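Local structure of dipicolinate synthase subunit B (Bacillus halodurans, 3LQK) at residues V72-M75 and V76-E79; T108-P111 and V112-G115; G137-G140 and I141-M144; I152-I155 and P156-Q159. The protein probably serves as a flavoprotein-family subunit of dipicolinate synthase, the enzyme that makes the spore compound dipicolinate. One frame throughout, in Å; residues are numbered along the deposited sequence.

Interaction 1: residues V72-M75 and V76-E79; sequences VDSM and VKAE
V72 sits against the first turn of helix 75-78, with its methyl CG1 3.5 Å from A78 N and 3.8 Å from A78 CB. This is the tight side: CG1 stands anti to the backbone N of V72 (chi1 179°), which points it at the A78 backbone, while F41 of strand 37-41 touches both V72 and A78. Between this buried patch and the solvent lies S74, the N-cap of the helix. Its OG accepts from K77 N at 3.1 Å (155°) and also leans on K77 CB. Behind it, A78 N is shared weakly between S74 O and M75 O, and E79 N donates to M75 O at 3.0 Å. The capped turn follows the loop that leaves helix 58-66 in this Rossmann-like domain. On the looser outer side the extended chain of exposed K77 runs past S74 OG, with CD 3.6 Å from that oxygen, and obliquely crosses D73. There K77 NZ makes a salt bridge of 3.0 Å to D73 OD1, met on the syn side and 21° out of the carboxylate plane. V46 N binds D73 OD2, which probably helps to hold the carboxylate in place. The E79 carboxylate turns out from the helix, close to a bound phosphate ion, probably from the crystallisation liquor.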
ATOM      1  N   VAL A  72      27.119  19.081  -0.032  1.00 17.41           N
ATOM      2  CA  VAL A  72      25.775  19.608  -0.083  1.00 15.45           C
ATOM      3  C   VAL A  72      25.083  19.194   1.213  1.00 15.76           C
ATOM      4  O   VAL A  72      24.734  18.018   1.409  1.00 15.35           O
ATOM      5  CB  VAL A  72      25.015  19.094  -1.299  1.00 15.07           C
ATOM      6  CG1 VAL A  72      23.626  19.640  -1.290  1.00 14.17           C
ATOM      7  CG2 VAL A  72      25.735  19.445  -2.609  1.00 12.76           C
ATOM      8  N   ASP A  73      24.895  20.168   2.093  1.00 15.50           N
ATOM      9  CA  ASP A  73      24.372  19.940   3.407  1.00 17.01           C
ATOM     10  C   ASP A  73      23.131  20.758   3.749  1.00 17.83           C
ATOM     11  O   ASP A  73      22.809  20.888   4.901  1.00 17.26           O
ATOM     12  CB  ASP A  73      25.447  20.206   4.438  1.00 17.91           C
ATOM     13  CG  ASP A  73      25.916  21.661   4.472  1.00 20.32           C
ATOM     14  OD1 ASP A  73      25.575  22.460   3.567  1.00 19.72           O
ATOM     15  OD2 ASP A  73      26.660  21.980   5.436  1.00 23.65           O
ATOM     16  N   SER A  74      22.407  21.244   2.732  1.00 18.75           N
ATOM     17  CA  SER A  74      21.200  22.048   2.939  1.00 18.55           C
ATOM     18  C   SER A  74      20.289  21.855   1.735  1.00 19.01           C
ATOM     19  O   SER A  74      20.766  21.477   0.646  1.00 19.12           O
ATOM     20  CB  SER A  74      21.559  23.538   3.039  1.00 19.00           C
ATOM     21  OG  SER A  74      22.008  24.022   1.774  1.00 19.33           O
HETATM   22  N   MSE A  75      19.003  22.145   1.921  1.00 18.68           N
HETATM   23  CA  MSE A  75      18.025  22.055   0.850  1.00 19.53           C
HETATM   24  C   MSE A  75      18.337  23.021  -0.270  1.00 18.33           C
HETATM   25  O   MSE A  75      18.246  22.645  -1.422  1.00 17.91           O
HETATM   26  CB  MSE A  75      16.579  22.304   1.342  1.00 20.83           C
HETATM   27  CG  MSE A  75      16.092  21.416   2.473  1.00 24.29           C
HETATM   28 SE   MSE A  75      16.351  19.523   2.002  1.00 31.01          SE
HETATM   29  CE  MSE A  75      14.511  19.075   1.462  1.00 26.67           C
ATOM     30  N   VAL A  76      18.725  24.249   0.072  1.00 17.93           N
ATOM     31  CA  VAL A  76      19.122  25.279  -0.901  0.50 18.25           C
ATOM     32  C   VAL A  76      20.236  24.802  -1.807  1.00 18.04           C
ATOM     33  O   VAL A  76      20.255  25.060  -2.999  1.00 17.41           O
ATOM     34  CB  VAL A  76      19.682  26.540  -0.189  0.50 18.45           C
ATOM     35  CG1 VAL A  76      20.310  27.537  -1.205  0.50 18.99           C
ATOM     36  CG2 VAL A  76      18.630  27.195   0.595  0.50 18.38           C
ATOM     37  N   LYS A  77      21.228  24.151  -1.206  1.00 18.30           N
ATOM     38  CA  LYS A  77      22.362  23.649  -1.989  1.00 18.79           C
ATOM     39  C   LYS A  77      22.015  22.431  -2.873  1.00 18.15           C
ATOM     40  O   LYS A  77      22.651  22.206  -3.925  1.00 19.37           O
ATOM     41  CB  LYS A  77      23.530  23.297  -1.051  1.00 19.25           C
ATOM     42  CG  LYS A  77      24.396  24.514  -0.613  1.00 21.14           C
ATOM     43  CD  LYS A  77      25.347  24.100   0.510  1.00 22.93           C
ATOM     44  CE  LYS A  77      26.130  25.294   1.115  1.00 26.52           C
ATOM     45  NZ  LYS A  77      26.857  24.832   2.342  1.00 25.44           N
ATOM     46  N   ALA A  78      21.027  21.643  -2.451  1.00 16.58           N
ATOM     47  CA  ALA A  78      20.649  20.400  -3.146  1.00 15.75           C
ATOM     48  C   ALA A  78      19.758  20.654  -4.312  1.00 17.02           C
ATOM     49  O   ALA A  78      19.806  19.938  -5.297  1.00 15.21           O
ATOM     50  CB  ALA A  78      19.955  19.406  -2.176  1.00 15.61           C
ATOM     51  N   GLU A  79      18.929  21.685  -4.218  1.00 19.11           N
ATOM     52  CA  GLU A  79      17.894  21.908  -5.224  1.00 20.53           C
ATOM     53  C   GLU A  79      18.359  22.145  -6.679  1.00 18.92           C
ATOM     54  O   GLU A  79      17.695  21.690  -7.624  1.00 18.89           O
ATOM     55  CB  GLU A  79      16.973  23.038  -4.735  1.00 21.84           C
ATOM     56  CG  GLU A  79      15.732  23.289  -5.618  1.00 29.12           C
ATOM     57  CD  GLU A  79      16.035  24.183  -6.852  1.00 34.39           C
ATOM     58  OE1 GLU A  79      17.114  24.864  -6.899  1.00 33.57           O
ATOM     59  OE2 GLU A  79      15.195  24.140  -7.795  1.00 39.61           O
TER

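Interaction 2: residues T108-P111 and V112-G115; sequences TDSP and VLMG
T108 and L113 bring their CA atoms to 5.1 Å, because the loop curls back beside the turn that it starts. S110 is still extended (phi -143°), and P111 takes up helical angles. M114 N then donates to S110 O at 2.9 Å and G115 N to P111 O at 2.9 Å. S110 is the N-cap of helix 111-121: its OG, set between its own backbone N and carbonyl carbon (chi1 84°), accepts from L113 N at 3.2 Å in a nearly straight bond of 168°. P111, with no amide hydrogen to offer, suits the first turn. With S110 replaced by an alanine, L113 N would probably lose its side-chain acceptor and the first turn its cap. The helix packs on the sheet of the Rossmann-like fold through V112, which touches M90 and I92 of strand 89-95. T108 presents CG2 to the bent chain of M114, crossing it at about a right angle, and CG2 to M114 CE is a tight 3.4 Å. D109 lies alongside L113, OD1 4.1 Å from CD1, and that same oxygen is salt-bridged to K102. T108 N donates a hydrogen bond to N98 OD1 of a neighbouring subunit.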
ATOM      1  N   THR A 108      10.889  14.069   1.214  1.00 24.11           N
ATOM      2  CA  THR A 108      12.095  14.616   0.672  1.00 26.11           C
ATOM      3  C   THR A 108      12.429  15.721   1.594  1.00 25.68           C
ATOM      4  O   THR A 108      12.168  16.874   1.232  1.00 28.34           O
ATOM      5  CB  THR A 108      11.786  15.241  -0.688  1.00 26.72           C
ATOM      6  OG1 THR A 108      11.383  14.207  -1.606  1.00 29.06           O
ATOM      7  CG2 THR A 108      13.022  15.977  -1.187  1.00 29.40           C
ATOM      8  N   ASP A 109      12.906  15.400   2.798  1.00 23.10           N
ATOM      9  CA  ASP A 109      13.158  16.435   3.797  1.00 22.97           C
ATOM     10  C   ASP A 109      14.582  16.383   4.288  1.00 21.26           C
ATOM     11  O   ASP A 109      14.823  16.623   5.449  1.00 21.96           O
ATOM     12  CB  ASP A 109      12.202  16.277   4.990  1.00 24.04           C
ATOM     13  CG  ASP A 109      12.419  14.967   5.767  1.00 28.60           C
ATOM     14  OD1 ASP A 109      13.344  14.177   5.422  1.00 27.63           O
ATOM     15  OD2 ASP A 109      11.643  14.729   6.733  1.00 37.08           O
ATOM     16  N   SER A 110      15.513  15.937   3.446  1.00 17.78           N
ATOM     17  CA  SER A 110      16.895  16.067   3.778  1.00 15.88           C
ATOM     18  C   SER A 110      17.619  16.383   2.496  1.00 14.72           C
ATOM     19  O   SER A 110      17.096  16.100   1.400  1.00 15.11           O
ATOM     20  CB  SER A 110      17.468  14.772   4.410  1.00 15.11           C
ATOM     21  OG  SER A 110      17.854  13.837   3.362  1.00 15.86           O
ATOM     22  N   PRO A 111      18.823  16.957   2.624  1.00 13.83           N
ATOM     23  CA  PRO A 111      19.575  17.263   1.450  1.00 12.72           C
ATOM     24  C   PRO A 111      19.851  16.005   0.567  1.00 12.08           C
ATOM     25  O   PRO A 111      19.785  16.086  -0.664  1.00 12.68           O
ATOM     26  CB  PRO A 111      20.840  17.954   2.000  1.00 12.69           C
ATOM     27  CG  PRO A 111      20.485  18.421   3.381  1.00 14.78           C
ATOM     28  CD  PRO A 111      19.527  17.376   3.867  1.00 13.94           C
ATOM     29  N   VAL A 112      20.087  14.859   1.179  1.00 10.48           N
ATOM     30  CA  VAL A 112      20.312  13.621   0.454  1.00 10.23           C
ATOM     31  C   VAL A 112      19.088  13.218  -0.372  1.00 10.66           C
ATOM     32  O   VAL A 112      19.164  12.886  -1.549  1.00  9.37           O
ATOM     33  CB  VAL A 112      20.737  12.463   1.439  1.00 10.44           C
ATOM     34  CG1 VAL A 112      20.870  11.127   0.693  1.00  9.30           C
ATOM     35  CG2 VAL A 112      22.114  12.743   2.127  1.00 10.76           C
ATOM     36  N   LEU A 113      17.925  13.256   0.251  1.00 11.66           N
ATOM     37  CA  LEU A 113      16.701  12.840  -0.428  1.00 11.80           C
ATOM     38  C   LEU A 113      16.353  13.857  -1.477  1.00 11.92           C
ATOM     39  O   LEU A 113      15.738  13.517  -2.490  1.00 10.72           O
ATOM     40  CB  LEU A 113      15.562  12.671   0.572  1.00 11.63           C
ATOM     41  CG  LEU A 113      15.784  11.528   1.574  1.00 16.18           C
ATOM     42  CD1 LEU A 113      14.677  11.542   2.568  1.00 18.47           C
ATOM     43  CD2 LEU A 113      15.910  10.143   0.880  1.00 19.92           C
HETATM   44  N   MSE A 114      16.727  15.116  -1.257  1.00 11.69           N
HETATM   45  CA  MSE A 114      16.474  16.124  -2.318  1.00 12.22           C
HETATM   46  C   MSE A 114      17.366  15.875  -3.512  1.00 11.65           C
HETATM   47  O   MSE A 114      16.922  15.990  -4.646  1.00 10.97           O
HETATM   48  CB  MSE A 114      16.624  17.530  -1.754  1.00 12.83           C
HETATM   49  CG  MSE A 114      16.479  18.627  -2.747  1.00 18.75           C
HETATM   50 SE   MSE A 114      14.630  18.681  -3.456  0.75 23.33          SE
HETATM   51  CE  MSE A 114      13.719  19.263  -1.874  1.00 21.84           C
ATOM     52  N   GLY A 115      18.634  15.463  -3.280  1.00 12.81           N
ATOM     53  CA  GLY A 115      19.487  15.067  -4.379  1.00 11.97           C
ATOM     54  C   GLY A 115      18.891  13.922  -5.218  1.00 11.81           C
ATOM     55  O   GLY A 115      18.924  13.944  -6.455  1.00 11.06           O
TER

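Interaction 3: residues G137-G140 and I141-M144; sequences GLNG and INIM
N139 and N142 join side chain to side chain, N142 ND2 giving a hydrogen to N139 OD1 at 2.9 Å and 171°. The two amide planes stand 69° apart. The bond lies within the plane of the N142 amide, yet ND2 sits above the carbonyl plane of N139 rather than on a lone pair. N142 has CG anti to its carbonyl carbon, which carries the amide back toward the loop. N139 holds a non-staggered chi1 of -110°, and its ND2 is tied to D134 OD1 and G97 O. I143 extends CG1 beside its own backbone N, 3.5 Å from N139 O. That carbonyl accepts from I143 N at 3.0 Å and, weakly, from N142 N, starting helix 140-147 after the type I turn G137-G140. G137 O accepts from G140 N and from a water at 2.7 Å, and that water accepts from I141 N at 3.1 Å. The I141 side chain packs on I141 of a neighbouring subunit. N142 ND2 also donates to N105 O of another neighbouring subunit; a leucine in place of N142 would probably leave both this carbonyl and N139 OD1 without their donor. The chemistry implies that N142 ND2, serving one acceptor in its own chain and one across the interface, lets this buried amide tie the helix start to a neighbouring subunit.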
ATOM      1  N   GLY A 137      11.454  -6.768   7.929  1.00 14.49           N
ATOM      2  CA  GLY A 137      10.261  -6.451   8.770  1.00 14.26           C
ATOM      3  C   GLY A 137       9.508  -5.262   8.174  1.00 14.57           C
ATOM      4  O   GLY A 137       9.162  -5.279   6.987  1.00 12.96           O
ATOM      5  N   LEU A 138       9.383  -4.172   8.923  1.00 14.50           N
ATOM      6  CA  LEU A 138       8.516  -3.055   8.511  1.00 14.60           C
ATOM      7  C   LEU A 138       9.026  -2.321   7.290  1.00 13.46           C
ATOM      8  O   LEU A 138       8.246  -1.691   6.561  1.00 13.28           O
ATOM      9  CB  LEU A 138       8.314  -2.039   9.675  1.00 14.47           C
ATOM     10  CG  LEU A 138       7.293  -2.477  10.722  1.00 14.57           C
ATOM     11  CD1 LEU A 138       7.507  -1.630  11.956  1.00 16.02           C
ATOM     12  CD2 LEU A 138       5.824  -2.448  10.158  1.00 14.79           C
ATOM     13  N   ASN A 139      10.324  -2.387   7.067  1.00 11.46           N
ATOM     14  CA  ASN A 139      10.863  -1.771   5.835  1.00 11.27           C
ATOM     15  C   ASN A 139      10.752  -2.587   4.516  1.00 10.66           C
ATOM     16  O   ASN A 139      11.047  -2.070   3.468  1.00 10.83           O
ATOM     17  CB  ASN A 139      12.299  -1.349   6.047  1.00 11.10           C
ATOM     18  CG  ASN A 139      12.460   0.148   6.083  1.00 11.29           C
ATOM     19  OD1 ASN A 139      11.892   0.846   5.253  1.00 10.89           O
ATOM     20  ND2 ASN A 139      13.219   0.652   7.050  1.00 11.37           N
ATOM     21  N   GLY A 140      10.343  -3.847   4.602  1.00  9.20           N
ATOM     22  CA  GLY A 140      10.278  -4.772   3.467  1.00  8.32           C
ATOM     23  C   GLY A 140       9.484  -4.210   2.293  1.00  8.30           C
ATOM     24  O   GLY A 140       9.984  -4.177   1.176  1.00  6.85           O
ATOM     25  N   ILE A 141       8.311  -3.670   2.560  1.00  7.53           N
ATOM     26  CA  ILE A 141       7.510  -3.121   1.475  1.00  9.69           C
ATOM     27  C   ILE A 141       8.127  -1.877   0.820  1.00  9.24           C
ATOM     28  O   ILE A 141       8.003  -1.676  -0.408  1.00  9.95           O
ATOM     29  CB  ILE A 141       6.063  -2.897   1.875  1.00 10.42           C
ATOM     30  CG1 ILE A 141       5.931  -1.932   3.093  1.00 16.14           C
ATOM     31  CG2 ILE A 141       5.332  -4.248   2.282  1.00  9.88           C
ATOM     32  CD1 ILE A 141       4.394  -1.595   3.373  1.00 20.01           C
ATOM     33  N   ASN A 142       8.865  -1.101   1.621  1.00  8.67           N
ATOM     34  CA  ASN A 142       9.493   0.093   1.151  1.00  9.06           C
ATOM     35  C   ASN A 142      10.621  -0.286   0.177  1.00  9.24           C
ATOM     36  O   ASN A 142      10.735   0.263  -0.923  1.00  8.36           O
ATOM     37  CB  ASN A 142      10.038   0.941   2.313  1.00  8.91           C
ATOM     38  CG  ASN A 142       8.939   1.539   3.196  1.00 11.74           C
ATOM     39  OD1 ASN A 142       7.898   1.931   2.721  1.00  9.10           O
ATOM     40  ND2 ASN A 142       9.231   1.710   4.461  1.00 12.00           N
ATOM     41  N   ILE A 143      11.441  -1.225   0.615  1.00  9.23           N
ATOM     42  CA  ILE A 143      12.538  -1.743  -0.195  1.00  9.78           C
ATOM     43  C   ILE A 143      12.038  -2.310  -1.502  1.00  9.67           C
ATOM     44  O   ILE A 143      12.553  -1.990  -2.572  1.00 10.41           O
ATOM     45  CB  ILE A 143      13.317  -2.851   0.589  1.00  9.63           C
ATOM     46  CG1 ILE A 143      14.079  -2.148   1.744  1.00 10.65           C
ATOM     47  CG2 ILE A 143      14.257  -3.600  -0.345  1.00  7.78           C
ATOM     48  CD1 ILE A 143      14.832  -3.012   2.648  1.00  7.44           C
HETATM   49  N   MSE A 144      11.016  -3.149  -1.428  1.00  9.09           N
HETATM   50  CA  MSE A 144      10.525  -3.792  -2.654  1.00  8.33           C
HETATM   51  C   MSE A 144       9.808  -2.785  -3.496  1.00  8.31           C
HETATM   52  O   MSE A 144       9.926  -2.823  -4.721  1.00  9.54           O
HETATM   53  CB  MSE A 144       9.595  -4.946  -2.337  1.00  8.99           C
HETATM   54  CG  MSE A 144      10.316  -6.198  -1.881  1.00 12.33           C
HETATM   55 SE   MSE A 144      11.787  -6.637  -3.089  0.75 18.09          SE
HETATM   56  CE  MSE A 144      12.828  -7.742  -1.912  1.00 26.85           C
TER
HETATM   57  O   HOH W   1       7.216  -5.054   5.058  1.00 19.78           O

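Interaction 4: residues I152-I155 and P156-Q159; sequences IYFI and PFGQ
F154 leans its ring against that of F157, CD2 lying 3.9 Å from F157 CE2. The centroids are 5.9 Å apart and the planes meet at 63°, an oblique aromatic pair; CE2 also reaches F154 CB at 4.0 Å. F157 has CG between its backbone N and carbonyl carbon (chi1 61°), which folds the ring back along the chain toward F154. The same turn brings its CD2 3.5 Å from I155 O, which lies at the ring edge, in the ring plane. Three residues apart on an unbroken strand, the two phenylalanines would face opposite sides of the sheet. Here strand 152-159 is interrupted at I155-P156, and both side chains touch I130 of strand 126-132. F154 further meets I143, L146 and M147 of helix 140-147, so it fills the space between helix and sheet in the beta-alpha-beta unit 126-132, 140-147, 152-159. I155 and P156 instead touch helix 176-184, through L176 and T179. The side chains of I155 and P156 cross at about a right angle, with I155 CG2 3.6 Å from P156 CD. P156 has no amide hydrogen to donate, which accords with the break in the strand. The contact is thus held by apolar surfaces, to which the slightly positive ring edge facing I155 O probably adds a little electrostatic attraction.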
ATOM      1  N   ILE A 152      15.540   3.394 -10.163  1.00  8.79           N
ATOM      2  CA  ILE A 152      16.103   3.172  -8.853  1.00  9.23           C
ATOM      3  C   ILE A 152      16.751   1.784  -8.875  1.00  9.54           C
ATOM      4  O   ILE A 152      16.135   0.820  -9.282  1.00  8.92           O
ATOM      5  CB  ILE A 152      15.051   3.259  -7.730  1.00  8.94           C
ATOM      6  CG1 ILE A 152      14.471   4.662  -7.728  1.00 11.19           C
ATOM      7  CG2 ILE A 152      15.718   2.930  -6.304  1.00  7.07           C
ATOM      8  CD1 ILE A 152      13.421   5.026  -6.641  1.00  7.76           C
ATOM      9  N   TYR A 153      17.986   1.687  -8.387  1.00  9.80           N
ATOM     10  CA  TYR A 153      18.755   0.449  -8.420  1.00 10.32           C
ATOM     11  C   TYR A 153      19.458   0.211  -7.100  1.00 10.30           C
ATOM     12  O   TYR A 153      19.761   1.186  -6.385  1.00  9.47           O
ATOM     13  CB  TYR A 153      19.798   0.458  -9.565  1.00 10.81           C
ATOM     14  CG  TYR A 153      19.190   0.815 -10.913  1.00 11.97           C
ATOM     15  CD1 TYR A 153      18.654  -0.151 -11.752  1.00 13.43           C
ATOM     16  CD2 TYR A 153      19.115   2.141 -11.316  1.00 10.07           C
ATOM     17  CE1 TYR A 153      18.046   0.220 -12.986  1.00 13.03           C
ATOM     18  CE2 TYR A 153      18.499   2.502 -12.496  1.00 11.77           C
ATOM     19  CZ  TYR A 153      18.026   1.556 -13.337  1.00 12.51           C
ATOM     20  OH  TYR A 153      17.474   1.999 -14.487  1.00 15.54           O
ATOM     21  N   PHE A 154      19.659  -1.069  -6.778  1.00  9.88           N
ATOM     22  CA  PHE A 154      20.219  -1.493  -5.492  1.00 10.31           C
ATOM     23  C   PHE A 154      21.613  -2.124  -5.608  1.00 10.27           C
ATOM     24  O   PHE A 154      21.854  -2.970  -6.492  1.00 10.84           O
ATOM     25  CB  PHE A 154      19.256  -2.483  -4.806  1.00 10.46           C
ATOM     26  CG  PHE A 154      18.101  -1.831  -4.086  1.00  9.24           C
ATOM     27  CD1 PHE A 154      17.086  -1.205  -4.784  1.00 12.07           C
ATOM     28  CD2 PHE A 154      18.048  -1.811  -2.689  1.00 14.96           C
ATOM     29  CE1 PHE A 154      16.045  -0.598  -4.139  1.00 12.94           C
ATOM     30  CE2 PHE A 154      17.006  -1.158  -2.020  1.00 13.79           C
ATOM     31  CZ  PHE A 154      15.997  -0.585  -2.741  1.00 14.08           C
ATOM     32  N   ILE A 155      22.555  -1.652  -4.779  1.00  9.71           N
ATOM     33  CA  ILE A 155      23.821  -2.295  -4.617  1.00  9.11           C
ATOM     34  C   ILE A 155      23.453  -3.677  -4.034  1.00 10.12           C
ATOM     35  O   ILE A 155      22.615  -3.781  -3.143  1.00 10.53           O
ATOM     36  CB  ILE A 155      24.725  -1.576  -3.633  1.00  9.89           C
ATOM     37  CG1 ILE A 155      25.018  -0.118  -4.060  1.00 10.14           C
ATOM     38  CG2 ILE A 155      26.043  -2.373  -3.390  1.00  8.58           C
ATOM     39  CD1 ILE A 155      25.745   0.703  -2.946  1.00 12.03           C
ATOM     40  N   PRO A 156      24.039  -4.738  -4.569  1.00  9.30           N
ATOM     41  CA  PRO A 156      23.658  -6.057  -4.141  1.00  9.73           C
ATOM     42  C   PRO A 156      23.738  -6.180  -2.644  1.00  9.19           C
ATOM     43  O   PRO A 156      24.655  -5.603  -2.004  1.00  9.37           O
ATOM     44  CB  PRO A 156      24.726  -6.953  -4.821  1.00 10.24           C
ATOM     45  CG  PRO A 156      24.943  -6.297  -6.077  1.00 11.44           C
ATOM     46  CD  PRO A 156      24.865  -4.792  -5.788  1.00  9.49           C
ATOM     47  N   PHE A 157      22.808  -6.919  -2.074  1.00  9.93           N
ATOM     48  CA  PHE A 157      22.663  -6.970  -0.616  1.00 10.09           C
ATOM     49  C   PHE A 157      22.263  -8.405  -0.101  1.00 11.38           C
ATOM     50  O   PHE A 157      21.908  -9.319  -0.876  1.00 11.51           O
ATOM     51  CB  PHE A 157      21.645  -5.917  -0.177  1.00 10.46           C
ATOM     52  CG  PHE A 157      20.234  -6.139  -0.767  1.00 11.26           C
ATOM     53  CD1 PHE A 157      19.337  -7.015  -0.176  1.00 10.42           C
ATOM     54  CD2 PHE A 157      19.833  -5.471  -1.897  1.00 10.75           C
ATOM     55  CE1 PHE A 157      18.072  -7.222  -0.720  1.00 12.58           C
ATOM     56  CE2 PHE A 157      18.549  -5.660  -2.402  1.00 14.55           C
ATOM     57  CZ  PHE A 157      17.693  -6.544  -1.826  1.00 12.19           C
ATOM     58  N   GLY A 158      22.248  -8.555   1.210  1.00 10.90           N
ATOM     59  CA  GLY A 158      22.002  -9.849   1.822  1.00 11.52           C
ATOM     60  C   GLY A 158      21.866  -9.699   3.308  1.00 10.69           C
ATOM     61  O   GLY A 158      22.046  -8.600   3.835  1.00 10.99           O
ATOM     62  N   GLN A 159      21.574 -10.802   3.990  1.00 11.48           N
ATOM     63  CA  GLN A 159      21.440 -10.773   5.426  1.00 12.60           C
ATOM     64  C   GLN A 159      22.824 -10.756   6.051  1.00 14.25           C
ATOM     65  O   GLN A 159      23.642 -11.648   5.793  1.00 14.42           O
ATOM     66  CB  GLN A 159      20.729 -11.976   5.935  1.00 13.11           C
ATOM     67  CG  GLN A 159      19.259 -12.057   5.586  1.00 13.20           C
ATOM     68  CD  GLN A 159      18.637 -13.342   6.152  1.00 13.15           C
ATOM     69  OE1 GLN A 159      18.757 -14.437   5.575  1.00 10.68           O
ATOM     70  NE2 GLN A 159      17.948 -13.196   7.282  1.00  7.33           N
TER

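How the interactions relate
Interactions 1 and 2 both cap helix starts with a serine hydroxyl, and they touch: M75 CE lies 3.4 Å from M114 CE, so helices 75-78 and 111-121 meet through selenomethionines. Interaction 1 is partly buried and opens to solvent with a salt bridge, whereas interaction 2 is buried. Interactions 3 and 4 lie together, about 13 Å between centres, where I143 O meets F154 CZ at 3.7 Å and successive elements of one beta-alpha-beta unit join. Interaction 3, bordering neighbouring subunits, relies on amides and a water; interaction 4, inside the fold, relies on aromatic and aliphatic packing. Interactions 1 and 2 lie across the chain's centre from interaction 4.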